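Local coordinates for protein putative adhesin (Bacteroides thetaiotaomicron, PDB 4QDG) that is a putative lipoprotein adhesin of the FimB/Mfa2 family that binds magnesium and probably takes part in attaching pili to the outer membrane of a gut bacterium, at residues 13-18 with 138-143; 74-79 with 133-138; 198-203 with 217-222. All coordinates share one frame; numbering follows the deposited sequence.

Contact 1 of 3, residues 13-18 with 138-143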
ATOM      1  N   HIS A  13     -33.280   1.539 -15.164  1.00 35.76           N
ATOM      2  CA  HIS A  13     -33.162   1.405 -13.726  1.00 34.23           C
ATOM      3  C   HIS A  13     -31.793   0.823 -13.318  1.00 35.79           C
ATOM      4  O   HIS A  13     -31.295  -0.107 -13.959  1.00 33.42           O
ATOM      5  CB  HIS A  13     -34.303   0.498 -13.244  1.00 34.56           C
ATOM      6  CG  HIS A  13     -34.525   0.542 -11.772  1.00 37.21           C
ATOM      7  ND1 HIS A  13     -35.360   1.479 -11.205  1.00 39.73           N
ATOM      8  CD2 HIS A  13     -34.032  -0.249 -10.800  1.00 38.38           C
ATOM      9  CE1 HIS A  13     -35.344   1.231  -9.910  1.00 38.40           C
ATOM     10  NE2 HIS A  13     -34.553   0.206  -9.621  1.00 38.07           N
ATOM     11  N   GLY A  14     -31.212   1.378 -12.259  1.00 33.63           N
ATOM     12  CA  GLY A  14     -29.948   0.884 -11.724  1.00 33.65           C
ATOM     13  C   GLY A  14     -29.148   1.869 -10.899  1.00 35.58           C
ATOM     14  O   GLY A  14     -29.704   2.654 -10.131  1.00 35.04           O
ATOM     15  N   VAL A  15     -27.820   1.798 -11.041  1.00 31.55           N
ATOM     16  CA  VAL A  15     -26.890   2.661 -10.327  1.00 30.61           C
ATOM     17  C   VAL A  15     -25.924   3.288 -11.307  1.00 32.07           C
ATOM     18  O   VAL A  15     -25.755   2.794 -12.420  1.00 30.12           O
ATOM     19  CB  VAL A  15     -26.115   1.932  -9.188  1.00 33.72           C
ATOM     20  CG1 VAL A  15     -27.057   1.397  -8.106  1.00 32.44           C
ATOM     21  CG2 VAL A  15     -25.216   0.826  -9.744  1.00 33.83           C
ATOM     22  N   SER A  16     -25.288   4.373 -10.862  1.00 28.25           N
ATOM     23  CA  SER A  16     -24.253   5.125 -11.555  1.00 27.48           C
ATOM     24  C   SER A  16     -23.152   5.363 -10.535  1.00 33.11           C
ATOM     25  O   SER A  16     -23.331   6.124  -9.585  1.00 34.12           O
ATOM     26  CB  SER A  16     -24.802   6.419 -12.140  1.00 27.96           C
ATOM     27  OG  SER A  16     -23.732   7.180 -12.674  1.00 37.45           O
ATOM     28  N   LEU A  17     -22.038   4.676 -10.691  1.00 30.27           N
ATOM     29  CA  LEU A  17     -20.975   4.743  -9.698  1.00 29.05           C
ATOM     30  C   LEU A  17     -19.817   5.612 -10.074  1.00 32.46           C
ATOM     31  O   LEU A  17     -19.297   5.512 -11.176  1.00 32.22           O
ATOM     32  CB  LEU A  17     -20.443   3.336  -9.375  1.00 27.97           C
ATOM     33  CG  LEU A  17     -21.472   2.318  -8.914  1.00 31.71           C
ATOM     34  CD1 LEU A  17     -20.808   0.973  -8.660  1.00 32.16           C
ATOM     35  CD2 LEU A  17     -22.211   2.802  -7.671  1.00 31.52           C
ATOM     36  N   ARG A  18     -19.383   6.424  -9.105  1.00 29.29           N
ATOM     37  CA  ARG A  18     -18.180   7.260  -9.156  1.00 29.09           C
ATOM     38  C   ARG A  18     -17.128   6.554  -8.303  1.00 31.55           C
ATOM     39  O   ARG A  18     -17.475   5.919  -7.295  1.00 31.06           O
ATOM     40  CB  ARG A  18     -18.464   8.698  -8.652  1.00 27.92           C
ATOM     41  CG  ARG A  18     -17.231   9.618  -8.638  1.00 36.50           C
ATOM     42  CD  ARG A  18     -17.554  11.045  -8.250  1.00 34.74           C
ATOM     43  NE  ARG A  18     -16.400  11.918  -8.466  1.00 43.21           N
ATOM     44  CZ  ARG A  18     -15.925  12.792  -7.580  1.00 61.88           C
ATOM     45  NH1 ARG A  18     -16.508  12.929  -6.390  1.00 48.03           N
ATOM     46  NH2 ARG A  18     -14.858  13.529  -7.869  1.00 48.62           N
ATOM     47  N   LEU A 138     -33.616   5.808 -13.562  1.00 33.65           N
ATOM     48  CA  LEU A 138     -32.644   6.708 -14.184  1.00 32.72           C
ATOM     49  C   LEU A 138     -31.337   6.810 -13.369  1.00 35.00           C
ATOM     50  O   LEU A 138     -30.660   7.860 -13.381  1.00 33.89           O
ATOM     51  CB  LEU A 138     -33.241   8.098 -14.439  1.00 32.82           C
ATOM     52  CG  LEU A 138     -33.159   8.594 -15.870  1.00 36.98           C
ATOM     53  CD1 LEU A 138     -33.704   7.570 -16.869  1.00 35.84           C
ATOM     54  CD2 LEU A 138     -33.850   9.927 -15.996  1.00 38.44           C
ATOM     55  N   TYR A 139     -30.973   5.673 -12.724  1.00 28.79           N
ATOM     56  CA  TYR A 139     -29.748   5.380 -11.980  1.00 27.80           C
ATOM     57  C   TYR A 139     -29.504   6.256 -10.749  1.00 37.22           C
ATOM     58  O   TYR A 139     -29.313   7.472 -10.867  1.00 39.26           O
ATOM     59  CB  TYR A 139     -28.479   5.420 -12.900  1.00 27.70           C
ATOM     60  CG  TYR A 139     -28.677   4.736 -14.244  1.00 27.59           C
ATOM     61  CD1 TYR A 139     -28.615   3.352 -14.359  1.00 28.70           C
ATOM     62  CD2 TYR A 139     -29.050   5.466 -15.373  1.00 28.06           C
ATOM     63  CE1 TYR A 139     -28.904   2.708 -15.569  1.00 29.80           C
ATOM     64  CE2 TYR A 139     -29.349   4.835 -16.579  1.00 29.30           C
ATOM     65  CZ  TYR A 139     -29.241   3.458 -16.679  1.00 33.99           C
ATOM     66  OH  TYR A 139     -29.475   2.847 -17.875  1.00 38.62           O
ATOM     67  N   SER A 140     -29.444   5.609  -9.561  1.00 33.37           N
ATOM     68  CA  SER A 140     -29.077   6.282  -8.316  1.00 32.39           C
ATOM     69  C   SER A 140     -27.591   6.545  -8.360  1.00 35.83           C
ATOM     70  O   SER A 140     -26.864   5.777  -8.988  1.00 34.93           O
ATOM     71  CB  SER A 140     -29.419   5.430  -7.098  1.00 33.10           C
ATOM     72  OG  SER A 140     -28.846   4.138  -7.216  1.00 34.46           O
ATOM     73  N   GLU A 141     -27.134   7.620  -7.721  1.00 32.66           N
ATOM     74  CA  GLU A 141     -25.706   7.924  -7.745  1.00 33.03           C
ATOM     75  C   GLU A 141     -25.059   7.495  -6.459  1.00 39.30           C
ATOM     76  O   GLU A 141     -25.655   7.635  -5.389  1.00 39.95           O
ATOM     77  CB  GLU A 141     -25.445   9.403  -8.000  1.00 34.18           C
ATOM     78  CG  GLU A 141     -25.713   9.797  -9.440  1.00 49.05           C
ATOM     79  CD  GLU A 141     -25.558  11.269  -9.771  1.00 80.21           C
ATOM     80  OE1 GLU A 141     -25.469  12.096  -8.833  1.00 63.33           O
ATOM     81  OE2 GLU A 141     -25.558  11.594 -10.980  1.00 90.19           O
ATOM     82  N   GLY A 142     -23.850   6.963  -6.575  1.00 34.90           N
ATOM     83  CA  GLY A 142     -23.065   6.531  -5.430  1.00 34.03           C
ATOM     84  C   GLY A 142     -21.583   6.623  -5.698  1.00 34.79           C
ATOM     85  O   GLY A 142     -21.148   6.450  -6.834  1.00 33.80           O
ATOM     86  N   THR A 143     -20.805   6.894  -4.653  1.00 30.26           N
ATOM     87  CA  THR A 143     -19.355   7.027  -4.751  1.00 28.89           C
ATOM     88  C   THR A 143     -18.657   5.941  -3.949  1.00 30.03           C
ATOM     89  O   THR A 143     -18.934   5.763  -2.762  1.00 27.92           O
ATOM     90  CB  THR A 143     -18.904   8.429  -4.295  1.00 33.56           C
ATOM     91  OG1 THR A 143     -19.505   9.391  -5.145  1.00 31.17           O
ATOM     92  CG2 THR A 143     -17.377   8.600  -4.291  1.00 31.72           C
TER
HETATM   93  O   HOH W   1     -18.578  12.186  -4.727  1.00 42.64           O
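The phenol ring of Tyr139 meets the backbone of His13 to Val15: Val15 N lies in the ring plane at its edge, while Val15 O, 3.5 Å from Tyr139 CD1, approaches obliquely, as do His13 O and Gly14 C. CG of Tyr139 stands beside its own backbone N (chi1 -43°), and a hydrogen bond from OH to Asp70 OD1 holds the ring's far end. At the conformation of Gly14 a CB would collide with the carbonyl oxygen of His13 and crowd Tyr139 CD1. The His13 imidazole bonds Asp137 OD1 through ND1 and Thr135 OG1 through NE2. The Arg18 guanidinium has a water in its plane at the edge; the water accepts from Arg18 NH1 at 2.8 Å and also bonds Thr143 OG1. These two side chains run side by side, OG1 of Thr143 lying 3.7 Å from Arg18 CB. The backbones pair in parallel, their axes 24° apart, with amides alternating as donors: Ser140 N to Gly14 O, Ser16 N to Ser140 O (2.8 Å), Gly142 N to Ser16 O and Arg18 N to Gly142 O. Strand 15-20 lies between strand 140-159 and the antiparallel strand 67-70, which Val15 and Leu17 reach through backbone bonds to Leu69 and Met67. On their inward face Val15 and Leu17 pack against Leu133 of strand 127-137 and Phe78 of strand 75-82.

Contact 2 of 3, residues 74-79 with 133-138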
ATOM      1  N   GLY A  74     -33.498  -3.098  -6.508  1.00 41.43           N
ATOM      2  CA  GLY A  74     -32.990  -3.699  -5.277  1.00 41.03           C
ATOM      3  C   GLY A  74     -31.871  -2.955  -4.587  1.00 42.96           C
ATOM      4  O   GLY A  74     -31.395  -1.920  -5.073  1.00 42.43           O
ATOM      5  N   ASN A  75     -31.446  -3.498  -3.437  1.00 38.27           N
ATOM      6  CA  ASN A  75     -30.358  -2.944  -2.642  1.00 36.38           C
ATOM      7  C   ASN A  75     -29.134  -3.812  -2.910  1.00 38.19           C
ATOM      8  O   ASN A  75     -29.213  -5.030  -2.745  1.00 38.55           O
ATOM      9  CB  ASN A  75     -30.770  -2.894  -1.157  1.00 36.59           C
ATOM     10  CG  ASN A  75     -29.789  -2.214  -0.234  1.00 52.47           C
ATOM     11  OD1 ASN A  75     -29.214  -1.163  -0.532  1.00 41.53           O
ATOM     12  ND2 ASN A  75     -29.627  -2.772   0.950  1.00 43.12           N
ATOM     13  N   TYR A  76     -28.036  -3.209  -3.416  1.00 33.37           N
ATOM     14  CA  TYR A  76     -26.815  -3.948  -3.791  1.00 32.02           C
ATOM     15  C   TYR A  76     -25.597  -3.519  -3.001  1.00 33.39           C
ATOM     16  O   TYR A  76     -25.573  -2.407  -2.494  1.00 32.70           O
ATOM     17  CB  TYR A  76     -26.504  -3.775  -5.289  1.00 32.24           C
ATOM     18  CG  TYR A  76     -27.526  -4.411  -6.195  1.00 32.93           C
ATOM     19  CD1 TYR A  76     -28.690  -3.731  -6.553  1.00 33.97           C
ATOM     20  CD2 TYR A  76     -27.325  -5.686  -6.719  1.00 34.10           C
ATOM     21  CE1 TYR A  76     -29.648  -4.318  -7.372  1.00 33.63           C
ATOM     22  CE2 TYR A  76     -28.263  -6.271  -7.572  1.00 35.49           C
ATOM     23  CZ  TYR A  76     -29.420  -5.577  -7.905  1.00 39.87           C
ATOM     24  OH  TYR A  76     -30.359  -6.130  -8.748  1.00 39.04           O
ATOM     25  N   HIS A  77     -24.580  -4.409  -2.918  1.00 29.43           N
ATOM     26  CA  HIS A  77     -23.297  -4.127  -2.276  1.00 28.98           C
ATOM     27  C   HIS A  77     -22.219  -4.294  -3.335  1.00 30.46           C
ATOM     28  O   HIS A  77     -22.163  -5.332  -4.007  1.00 29.46           O
ATOM     29  CB  HIS A  77     -23.037  -5.000  -1.044  1.00 30.49           C
ATOM     30  CG  HIS A  77     -21.766  -4.618  -0.331  1.00 33.51           C
ATOM     31  ND1 HIS A  77     -21.698  -3.481   0.474  1.00 34.69           N
ATOM     32  CD2 HIS A  77     -20.547  -5.199  -0.366  1.00 33.83           C
ATOM     33  CE1 HIS A  77     -20.446  -3.404   0.880  1.00 32.93           C
ATOM     34  NE2 HIS A  77     -19.721  -4.427   0.421  1.00 33.37           N
ATOM     35  N   PHE A  78     -21.465  -3.214  -3.572  1.00 26.05           N
ATOM     36  CA  PHE A  78     -20.433  -3.145  -4.600  1.00 25.22           C
ATOM     37  C   PHE A  78     -19.048  -3.157  -4.015  1.00 29.45           C
ATOM     38  O   PHE A  78     -18.799  -2.459  -3.042  1.00 31.42           O
ATOM     39  CB  PHE A  78     -20.610  -1.863  -5.421  1.00 25.91           C
ATOM     40  CG  PHE A  78     -21.951  -1.767  -6.093  1.00 27.37           C
ATOM     41  CD1 PHE A  78     -22.170  -2.361  -7.337  1.00 28.46           C
ATOM     42  CD2 PHE A  78     -22.990  -1.052  -5.501  1.00 27.85           C
ATOM     43  CE1 PHE A  78     -23.415  -2.262  -7.966  1.00 30.06           C
ATOM     44  CE2 PHE A  78     -24.224  -0.935  -6.143  1.00 31.30           C
ATOM     45  CZ  PHE A  78     -24.432  -1.547  -7.366  1.00 29.96           C
ATOM     46  N   VAL A  79     -18.140  -3.922  -4.610  1.00 25.08           N
ATOM     47  CA  VAL A  79     -16.754  -3.976  -4.165  1.00 23.77           C
ATOM     48  C   VAL A  79     -15.895  -3.567  -5.328  1.00 27.67           C
ATOM     49  O   VAL A  79     -16.052  -4.111  -6.413  1.00 27.80           O
ATOM     50  CB  VAL A  79     -16.337  -5.358  -3.554  1.00 27.87           C
ATOM     51  CG1 VAL A  79     -14.891  -5.325  -3.075  1.00 26.69           C
ATOM     52  CG2 VAL A  79     -17.257  -5.754  -2.397  1.00 27.67           C
ATOM     53  N   LEU A 133     -25.707   0.295  -1.978  1.00 26.17           N
ATOM     54  CA  LEU A 133     -26.530   1.313  -2.622  1.00 27.17           C
ATOM     55  C   LEU A 133     -27.756   0.688  -3.270  1.00 31.44           C
ATOM     56  O   LEU A 133     -27.658  -0.349  -3.943  1.00 30.84           O
ATOM     57  CB  LEU A 133     -25.662   2.111  -3.654  1.00 26.88           C
ATOM     58  CG  LEU A 133     -26.333   3.115  -4.607  1.00 31.91           C
ATOM     59  CD1 LEU A 133     -26.885   4.356  -3.852  1.00 31.34           C
ATOM     60  CD2 LEU A 133     -25.341   3.573  -5.665  1.00 32.26           C
ATOM     61  N   ALA A 134     -28.927   1.311  -3.018  1.00 28.04           N
ATOM     62  CA  ALA A 134     -30.182   0.888  -3.615  1.00 28.98           C
ATOM     63  C   ALA A 134     -30.294   1.524  -5.007  1.00 36.12           C
ATOM     64  O   ALA A 134     -29.808   2.640  -5.228  1.00 34.98           O
ATOM     65  CB  ALA A 134     -31.367   1.286  -2.741  1.00 29.59           C
ATOM     66  N   THR A 135     -30.886   0.794  -5.941  1.00 34.05           N
ATOM     67  CA  THR A 135     -31.084   1.257  -7.312  1.00 34.97           C
ATOM     68  C   THR A 135     -32.195   2.290  -7.373  1.00 39.16           C
ATOM     69  O   THR A 135     -33.032   2.361  -6.469  1.00 40.27           O
ATOM     70  CB  THR A 135     -31.445   0.082  -8.229  1.00 42.78           C
ATOM     71  OG1 THR A 135     -32.668  -0.506  -7.760  1.00 42.83           O
ATOM     72  CG2 THR A 135     -30.335  -0.944  -8.335  1.00 37.85           C
ATOM     73  N   ALA A 136     -32.222   3.063  -8.457  1.00 33.35           N
ATOM     74  CA  ALA A 136     -33.265   4.036  -8.696  1.00 32.09           C
ATOM     75  C   ALA A 136     -33.600   4.098 -10.177  1.00 36.50           C
ATOM     76  O   ALA A 136     -32.824   3.617 -11.013  1.00 36.01           O
ATOM     77  CB  ALA A 136     -32.835   5.408  -8.193  1.00 31.73           C
ATOM     78  N   ASP A 137     -34.777   4.659 -10.499  1.00 33.20           N
ATOM     79  CA  ASP A 137     -35.163   4.954 -11.866  1.00 32.97           C
ATOM     80  C   ASP A 137     -34.209   6.024 -12.371  1.00 37.10           C
ATOM     81  O   ASP A 137     -33.946   6.988 -11.646  1.00 35.33           O
ATOM     82  CB  ASP A 137     -36.608   5.443 -11.926  1.00 34.55           C
ATOM     83  CG  ASP A 137     -37.646   4.344 -11.824  1.00 42.64           C
ATOM     84  OD1 ASP A 137     -37.308   3.173 -12.127  1.00 41.74           O
ATOM     85  OD2 ASP A 137     -38.805   4.655 -11.469  1.00 47.28           O
ATOM     86  N   LEU A 138     -33.616   5.808 -13.562  1.00 33.65           N
ATOM     87  CA  LEU A 138     -32.644   6.708 -14.184  1.00 32.72           C
ATOM     88  C   LEU A 138     -31.337   6.810 -13.369  1.00 35.00           C
ATOM     89  O   LEU A 138     -30.660   7.860 -13.381  1.00 33.89           O
ATOM     90  CB  LEU A 138     -33.241   8.098 -14.439  1.00 32.82           C
ATOM     91  CG  LEU A 138     -33.159   8.594 -15.870  1.00 36.98           C
ATOM     92  CD1 LEU A 138     -33.704   7.570 -16.869  1.00 35.84           C
ATOM     93  CD2 LEU A 138     -33.850   9.927 -15.996  1.00 38.44           C
TER
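Gly74 and Thr135 are joined by two hydrogen bonds: Gly74 N donates to the hydroxyl Thr135 OG1 at 3.0 Å, and Thr135 N returns a bond to Gly74 O at 2.9 Å. OG1 reaches the glycine amide because it sits between the backbone N and the carbonyl carbon of its own residue (chi1 61°). It also bonds His13 NE2, which gives this hydroxyl two partners. Next along, Tyr76 and Leu133 form a hydrogen-bonded antiparallel pair, Tyr76 N to Leu133 O at 2.9 Å and Leu133 N to Tyr76 O at 2.8 Å. Both are nearly straight at the hydrogen, but Tyr76 N stands 45° out of the Leu133 carbonyl plane, whereas Leu133 N lies nearly in line with the C=O of Tyr76. In this register, where strand 75-82 meets strand 127-137 near its break, the threonine hydroxyl accepts the bond that a regular antiparallel pair would direct to a main-chain carbonyl. Ala134 O accepts from Ser140 OG. Asn75 OD1 lies 3.5 Å from Ala134 N, and Asn75 ND2 is taken by Glu45 OE2. Tyr76 OH bonds Lys72 O. Apolar contacts flank the pairing, with CG2 of Thr135 3.6 Å from Tyr76 CE1 and CB of Leu133 4.2 Å from Phe78 CE2.

Contact 3 of 3, residues 198-203 with 217-222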
ATOM      1  N   TRP A 198      13.818  -3.392  -4.187  1.00 32.03           N
ATOM      2  CA  TRP A 198      13.594  -3.354  -5.628  1.00 31.78           C
ATOM      3  C   TRP A 198      14.629  -2.381  -6.251  1.00 35.57           C
ATOM      4  O   TRP A 198      14.898  -2.439  -7.441  1.00 37.16           O
ATOM      5  CB  TRP A 198      12.132  -2.968  -5.985  1.00 29.64           C
ATOM      6  CG  TRP A 198      11.685  -1.602  -5.549  1.00 29.73           C
ATOM      7  CD1 TRP A 198      11.007  -1.295  -4.409  1.00 31.72           C
ATOM      8  CD2 TRP A 198      11.830  -0.368  -6.272  1.00 29.70           C
ATOM      9  NE1 TRP A 198      10.676   0.034  -4.401  1.00 30.30           N
ATOM     10  CE2 TRP A 198      11.207   0.639  -5.507  1.00 31.77           C
ATOM     11  CE3 TRP A 198      12.373  -0.024  -7.525  1.00 32.28           C
ATOM     12  CZ2 TRP A 198      11.178   1.985  -5.910  1.00 31.17           C
ATOM     13  CZ3 TRP A 198      12.334   1.306  -7.928  1.00 33.74           C
ATOM     14  CH2 TRP A 198      11.763   2.299  -7.112  1.00 32.98           C
ATOM     15  N   ALA A 199      15.202  -1.500  -5.428  1.00 30.70           N
ATOM     16  CA  ALA A 199      16.247  -0.531  -5.763  1.00 29.36           C
ATOM     17  C   ALA A 199      17.141  -0.333  -4.554  1.00 32.38           C
ATOM     18  O   ALA A 199      16.664  -0.360  -3.423  1.00 31.25           O
ATOM     19  CB  ALA A 199      15.641   0.788  -6.205  1.00 28.94           C
ATOM     20  N   GLN A 200      18.438  -0.192  -4.790  1.00 29.62           N
ATOM     21  CA  GLN A 200      19.473  -0.002  -3.771  1.00 29.50           C
ATOM     22  C   GLN A 200      20.665   0.687  -4.433  1.00 34.52           C
ATOM     23  O   GLN A 200      20.959   0.423  -5.594  1.00 35.91           O
ATOM     24  CB  GLN A 200      19.867  -1.361  -3.160  1.00 30.69           C
ATOM     25  CG  GLN A 200      20.918  -1.313  -2.044  1.00 35.30           C
ATOM     26  CD  GLN A 200      21.068  -2.625  -1.335  1.00 41.33           C
ATOM     27  OE1 GLN A 200      20.183  -3.481  -1.362  1.00 41.72           O
ATOM     28  NE2 GLN A 200      22.182  -2.794  -0.634  1.00 38.20           N
ATOM     29  N   GLY A 201      21.313   1.572  -3.704  1.00 31.67           N
ATOM     30  CA  GLY A 201      22.455   2.311  -4.214  1.00 31.80           C
ATOM     31  C   GLY A 201      22.941   3.374  -3.262  1.00 35.28           C
ATOM     32  O   GLY A 201      22.741   3.294  -2.045  1.00 32.81           O
ATOM     33  N   GLN A 202      23.580   4.385  -3.834  1.00 33.54           N
ATOM     34  CA  GLN A 202      24.093   5.521  -3.113  1.00 32.72           C
ATOM     35  C   GLN A 202      23.425   6.788  -3.621  1.00 35.70           C
ATOM     36  O   GLN A 202      23.010   6.856  -4.781  1.00 35.01           O
ATOM     37  CB  GLN A 202      25.624   5.604  -3.233  1.00 34.72           C
ATOM     38  CG  GLN A 202      26.359   4.593  -2.346  1.00 41.44           C
ATOM     39  CD  GLN A 202      27.858   4.640  -2.492  1.00 66.10           C
ATOM     40  OE1 GLN A 202      28.398   4.691  -3.594  1.00 70.68           O
ATOM     41  NE2 GLN A 202      28.561   4.590  -1.386  1.00 60.50           N
ATOM     42  N   ALA A 203      23.285   7.786  -2.729  1.00 30.04           N
ATOM     43  CA  ALA A 203      22.707   9.088  -3.068  1.00 28.97           C
ATOM     44  C   ALA A 203      23.492  10.197  -2.389  1.00 34.31           C
ATOM     45  O   ALA A 203      24.242   9.936  -1.454  1.00 32.50           O
ATOM     46  CB  ALA A 203      21.238   9.150  -2.664  1.00 28.14           C
ATOM     47  N   ALA A 217      23.754   5.631   1.732  1.00 30.40           N
ATOM     48  CA  ALA A 217      23.278   4.366   1.182  1.00 30.09           C
ATOM     49  C   ALA A 217      21.759   4.397   1.221  1.00 33.25           C
ATOM     50  O   ALA A 217      21.173   4.946   2.168  1.00 31.72           O
ATOM     51  CB  ALA A 217      23.819   3.201   2.016  1.00 30.42           C
ATOM     52  N   TYR A 218      21.104   3.816   0.226  1.00 30.40           N
ATOM     53  CA  TYR A 218      19.643   3.754   0.250  1.00 28.52           C
ATOM     54  C   TYR A 218      19.182   2.420  -0.266  1.00 29.77           C
ATOM     55  O   TYR A 218      19.888   1.796  -1.054  1.00 27.82           O
ATOM     56  CB  TYR A 218      18.980   4.908  -0.552  1.00 29.86           C
ATOM     57  CG  TYR A 218      19.009   4.718  -2.052  1.00 32.89           C
ATOM     58  CD1 TYR A 218      18.005   4.003  -2.703  1.00 35.78           C
ATOM     59  CD2 TYR A 218      20.029   5.260  -2.820  1.00 34.59           C
ATOM     60  CE1 TYR A 218      18.044   3.794  -4.084  1.00 38.17           C
ATOM     61  CE2 TYR A 218      20.080   5.058  -4.205  1.00 36.29           C
ATOM     62  CZ  TYR A 218      19.088   4.316  -4.829  1.00 40.47           C
ATOM     63  OH  TYR A 218      19.139   4.110  -6.183  1.00 42.61           O
ATOM     64  N   ALA A 219      17.986   2.009   0.169  1.00 25.98           N
ATOM     65  CA  ALA A 219      17.244   0.843  -0.268  1.00 27.18           C
ATOM     66  C   ALA A 219      15.742   1.188  -0.330  1.00 31.68           C
ATOM     67  O   ALA A 219      15.188   1.754   0.611  1.00 29.85           O
ATOM     68  CB  ALA A 219      17.468  -0.324   0.668  1.00 28.58           C
ATOM     69  N   GLU A 220      15.101   0.856  -1.451  1.00 27.55           N
ATOM     70  CA  GLU A 220      13.678   1.052  -1.632  1.00 27.04           C
ATOM     71  C   GLU A 220      12.990  -0.303  -1.524  1.00 30.74           C
ATOM     72  O   GLU A 220      13.346  -1.227  -2.257  1.00 31.27           O
ATOM     73  CB  GLU A 220      13.391   1.721  -2.962  1.00 28.51           C
ATOM     74  CG  GLU A 220      14.138   3.032  -3.145  1.00 42.54           C
ATOM     75  CD  GLU A 220      13.291   4.277  -3.322  1.00 43.38           C
ATOM     76  OE1 GLU A 220      12.085   4.249  -2.994  1.00 46.27           O
ATOM     77  OE2 GLU A 220      13.844   5.286  -3.805  1.00 51.72           O
ATOM     78  N   LEU A 221      12.033  -0.435  -0.596  1.00 25.42           N
ATOM     79  CA  LEU A 221      11.294  -1.682  -0.406  1.00 26.00           C
ATOM     80  C   LEU A 221       9.805  -1.409  -0.624  1.00 29.84           C
ATOM     81  O   LEU A 221       9.289  -0.390  -0.181  1.00 30.24           O
ATOM     82  CB  LEU A 221      11.552  -2.258   1.005  1.00 26.93           C
ATOM     83  CG  LEU A 221      12.961  -2.678   1.334  1.00 31.28           C
ATOM     84  CD1 LEU A 221      13.571  -1.709   2.327  1.00 32.01           C
ATOM     85  CD2 LEU A 221      12.959  -4.087   1.875  1.00 33.22           C
ATOM     86  N   SER A 222       9.136  -2.294  -1.337  1.00 25.83           N
ATOM     87  CA  SER A 222       7.738  -2.175  -1.731  1.00 24.51           C
ATOM     88  C   SER A 222       6.947  -3.292  -1.026  1.00 28.70           C
ATOM     89  O   SER A 222       7.293  -4.455  -1.153  1.00 25.78           O
ATOM     90  CB  SER A 222       7.644  -2.266  -3.259  1.00 26.26           C
ATOM     91  OG  SER A 222       6.309  -2.258  -3.715  1.00 32.05           O
TER
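Trp198 and Glu220 open the hydrogen bonding of a beta hairpin whose strands, 199-207 and 213-223, run antiparallel. In the Ala199-Glu220 pair, Glu220 N gives a nearly straight bond to Ala199 O (2.8 Å, 174° at the hydrogen), while Glu220 O takes its bond from the preceding amide, Trp198 N, at 2.9 Å. Further on, Gly201 and Tyr218 exchange bonds in both directions, Gly201 N to Tyr218 O and Tyr218 N to Gly201 O. Aromatic packing falls on the same side of the hairpin. The Tyr218 ring, its CG lodged between the backbone N and the carbonyl carbon (chi1 77°), folds over the other strand with Gly201 N 3.6 Å above its centre; with no side chain, Gly201 permits the approach, and Ala203 CB touches Tyr218 CD2 at 4.1 Å. One face of the Trp198 indole takes both Ala199 CB and Glu220 CB near its rim, Glu220 CB lying 3.5 Å from Trp198 NE1. The polar ends of Trp198 and Glu220 turn to strand 140-159, where Asn152 bonds Trp198 NE1 through OD1 and Glu220 OE1 through ND2. With both carboxylate oxygens engaged, Glu220 would be expected to stay ionised; Arg154 serves both its OE2, in a salt bridge, and the Tyr218 ring, in a cation-pi contact, joining the hairpin's side chains to strand 140-159.

Contacts 1 and 2 lie at one end of the elongated chain, their centres about 7 Å apart; their ranges overlap at Leu138, which takes part only in contact 1. Contact 3 lies on the opposite side of the chain's centre, about 44 Å from contact 1 by centres. Strand 140-159 ties all three together, pairing within contact 1, following strand 127-137 of contact 2 and bordering strand 213-223 of contact 3. Each mixes buried residues (Val15 and Leu17; Tyr76 and Phe78; Ala219 and Leu221) with exposed ones (Glu141; Ala134; Gln202). Contact 1 is parallel pairing, the others antiparallel; contact 3 adds two aromatic rings lying over backbone and aliphatic atoms, and a carboxylate paired with Arg154.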